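Local atomic coordinates of cytosine deaminase (PDB entry 4R85), a protein that deaminates cytosine and 5-methylcytosine hydrolytically, probably releasing uracil and thymine with ammonia, probably with the help of the iron(II) ion bound in its amidohydrolase barrel. Residues I3-L8 against A40-G45. Residues are numbered along the deposited sequence; the frame is centred on the assembly and turned at random.
Sequences IINARL and AIDAQG
Parallel strand pairing joins I3-L8 to A40-G45 at one edge of the small mixed β-sheet that the N-terminal strands build beside the metal-bearing barrel of this amidohydrolase. Strand 41-42 is one of the two outermost strands of that sheet within the chain and runs alongside strand 2-7, whose other side pairs with strand 14-20. I4 N donates to I41 O (2.8 Å), and A43 N returns a bond to I4 O (2.9 Å), so that I4 is held through both its backbone groups. I3 and I41 lie side by side on one face of the sheet, pointing the same way, and both touch I374 of strand 372-375, which pairs with strands 47-57 and 390-395. I3 CG2, anti to its backbone N, comes within 4.1 Å of A43 CB, and A43 CB in turn packs on A6 CB. At N5 the first chain turns a corner with positive phi (60°), and the pairing continues outside regular strand geometry through G45 N to N5 O (2.7 Å). The N5 amide is gripped at both ends: OD1 accepts from Q34 N, while ND2 reaches across to D42. Within 40-45, D42 OD1 closes an Asx turn by accepting from Q44 N. The same oxygen takes N5 ND2 at 2.8 Å, the two donors approaching from opposite faces of the carboxylate plane.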
ATOM      1  N   ILE A   3     -21.437  21.624  13.020  1.00 30.63           N
ATOM      2  CA  ILE A   3     -20.539  21.471  11.883  1.00 27.12           C
ATOM      3  C   ILE A   3     -21.308  21.829  10.625  1.00 29.32           C
ATOM      4  O   ILE A   3     -22.378  21.279  10.384  1.00 32.62           O
ATOM      5  CB  ILE A   3     -20.022  20.033  11.742  1.00 30.17           C
ATOM      6  CG1 ILE A   3     -19.342  19.564  13.037  1.00 28.50           C
ATOM      7  CG2 ILE A   3     -19.064  19.941  10.569  1.00 27.59           C
ATOM      8  CD1 ILE A   3     -19.115  18.077  13.095  1.00 30.37           C
ATOM      9  N   ILE A   4     -20.781  22.757   9.833  1.00 27.48           N
ATOM     10  CA  ILE A   4     -21.436  23.145   8.583  1.00 26.17           C
ATOM     11  C   ILE A   4     -20.607  22.757   7.357  1.00 24.52           C
ATOM     12  O   ILE A   4     -19.416  22.451   7.476  1.00 24.24           O
ATOM     13  CB  ILE A   4     -21.727  24.661   8.516  1.00 26.35           C
ATOM     14  CG1 ILE A   4     -20.430  25.480   8.546  1.00 26.57           C
ATOM     15  CG2 ILE A   4     -22.678  25.088   9.639  1.00 32.52           C
ATOM     16  CD1 ILE A   4     -20.650  26.983   8.319  1.00 31.46           C
ATOM     17  N   ASN A   5     -21.256  22.779   6.192  1.00 24.68           N
ATOM     18  CA  ASN A   5     -20.599  22.553   4.907  1.00 24.28           C
ATOM     19  C   ASN A   5     -19.944  21.182   4.824  1.00 25.00           C
ATOM     20  O   ASN A   5     -18.884  21.019   4.214  1.00 26.94           O
ATOM     21  CB  ASN A   5     -19.560  23.643   4.623  1.00 28.39           C
ATOM     22  CG  ASN A   5     -20.179  25.016   4.463  1.00 29.28           C
ATOM     23  OD1 ASN A   5     -21.315  25.155   3.998  1.00 28.53           O
ATOM     24  ND2 ASN A   5     -19.427  26.046   4.841  1.00 26.50           N
ATOM     25  N   ALA A   6     -20.574  20.192   5.444  1.00 24.91           N
ATOM     26  CA  ALA A   6     -20.007  18.854   5.473  1.00 25.46           C
ATOM     27  C   ALA A   6     -20.641  17.984   4.407  1.00 23.02           C
ATOM     28  O   ALA A   6     -21.851  18.040   4.188  1.00 26.81           O
ATOM     29  CB  ALA A   6     -20.199  18.228   6.834  1.00 21.34           C
ATOM     30  N   ARG A   7     -19.819  17.192   3.732  1.00 20.53           N
ATOM     31  CA  ARG A   7     -20.341  16.159   2.851  1.00 22.07           C
ATOM     32  C   ARG A   7     -20.623  14.909   3.665  1.00 22.09           C
ATOM     33  O   ARG A   7     -19.948  14.636   4.665  1.00 21.53           O
ATOM     34  CB  ARG A   7     -19.343  15.838   1.743  1.00 25.75           C
ATOM     35  CG  ARG A   7     -18.983  17.029   0.872  1.00 31.59           C
ATOM     36  CD  ARG A   7     -20.053  17.328  -0.147  1.00 36.33           C
ATOM     37  NE  ARG A   7     -20.233  16.216  -1.069  1.00 39.55           N
ATOM     38  CZ  ARG A   7     -19.560  16.065  -2.204  1.00 35.23           C
ATOM     39  NH1 ARG A   7     -19.805  15.013  -2.974  1.00 31.65           N
ATOM     40  NH2 ARG A   7     -18.649  16.963  -2.570  1.00 28.88           N
ATOM     41  N   LEU A   8     -21.620  14.144   3.239  1.00 24.78           N
ATOM     42  CA  LEU A   8     -21.834  12.809   3.793  1.00 25.52           C
ATOM     43  C   LEU A   8     -21.568  11.801   2.688  1.00 30.85           C
ATOM     44  O   LEU A   8     -21.566  12.160   1.506  1.00 32.49           O
ATOM     45  CB  LEU A   8     -23.252  12.672   4.349  1.00 22.04           C
ATOM     46  CG  LEU A   8     -23.537  13.588   5.542  1.00 21.06           C
ATOM     47  CD1 LEU A   8     -25.000  13.481   5.947  1.00 27.19           C
ATOM     48  CD2 LEU A   8     -22.615  13.249   6.730  1.00 23.82           C
ATOM     49  N   ALA A  40     -19.133  27.857  14.464  1.00 39.77           N
ATOM     50  CA  ALA A  40     -19.372  26.471  14.093  1.00 37.38           C
ATOM     51  C   ALA A  40     -18.119  25.954  13.402  1.00 31.70           C
ATOM     52  O   ALA A  40     -17.318  26.741  12.899  1.00 29.86           O
ATOM     53  CB  ALA A  40     -20.565  26.372  13.160  1.00 37.11           C
ATOM     54  N   ILE A  41     -17.940  24.641  13.375  1.00 28.08           N
ATOM     55  CA  ILE A  41     -16.829  24.060  12.639  1.00 29.37           C
ATOM     56  C   ILE A  41     -17.167  24.035  11.156  1.00 29.83           C
ATOM     57  O   ILE A  41     -18.184  23.467  10.755  1.00 28.16           O
ATOM     58  CB  ILE A  41     -16.508  22.638  13.129  1.00 29.36           C
ATOM     59  CG1 ILE A  41     -15.972  22.692  14.559  1.00 31.13           C
ATOM     60  CG2 ILE A  41     -15.495  21.984  12.219  1.00 28.37           C
ATOM     61  CD1 ILE A  41     -15.767  21.339  15.191  1.00 25.81           C
ATOM     62  N   ASP A  42     -16.330  24.672  10.343  1.00 27.83           N
ATOM     63  CA  ASP A  42     -16.551  24.699   8.901  1.00 29.77           C
ATOM     64  C   ASP A  42     -15.797  23.557   8.231  1.00 29.27           C
ATOM     65  O   ASP A  42     -14.568  23.583   8.123  1.00 30.26           O
ATOM     66  CB  ASP A  42     -16.130  26.048   8.307  1.00 31.13           C
ATOM     67  CG  ASP A  42     -16.606  26.239   6.864  1.00 30.25           C
ATOM     68  OD1 ASP A  42     -17.073  25.268   6.233  1.00 25.36           O
ATOM     69  OD2 ASP A  42     -16.491  27.371   6.354  1.00 33.33           O
ATOM     70  N   ALA A  43     -16.543  22.548   7.790  1.00 24.44           N
ATOM     71  CA  ALA A  43     -15.956  21.396   7.121  1.00 24.52           C
ATOM     72  C   ALA A  43     -15.426  21.763   5.736  1.00 28.51           C
ATOM     73  O   ALA A  43     -14.650  21.014   5.145  1.00 26.55           O
ATOM     74  CB  ALA A  43     -16.962  20.267   7.021  1.00 27.63           C
ATOM     75  N   GLN A  44     -15.859  22.914   5.224  1.00 31.65           N
ATOM     76  CA  GLN A  44     -15.378  23.432   3.945  1.00 30.59           C
ATOM     77  C   GLN A  44     -15.551  22.436   2.800  1.00 27.30           C
ATOM     78  O   GLN A  44     -14.694  22.343   1.920  1.00 26.98           O
ATOM     79  CB  GLN A  44     -13.909  23.869   4.054  1.00 30.81           C
ATOM     80  CG  GLN A  44     -13.689  25.061   4.981  1.00 30.74           C
ATOM     81  CD  GLN A  44     -12.249  25.544   4.986  1.00 37.91           C
ATOM     82  OE1 GLN A  44     -11.321  24.753   5.123  1.00 39.65           O
ATOM     83  NE2 GLN A  44     -12.060  26.847   4.833  1.00 37.84           N
ATOM     84  N   GLY A  45     -16.660  21.698   2.818  1.00 23.95           N
ATOM     85  CA  GLY A  45     -16.954  20.730   1.777  1.00 24.47           C
ATOM     86  C   GLY A  45     -16.283  19.385   1.981  1.00 24.65           C
ATOM     87  O   GLY A  45     -16.322  18.523   1.108  1.00 24.58           O
TER
HETATM   88  O   HOH W   1     -17.352  18.818  -1.607  1.00 26.01           O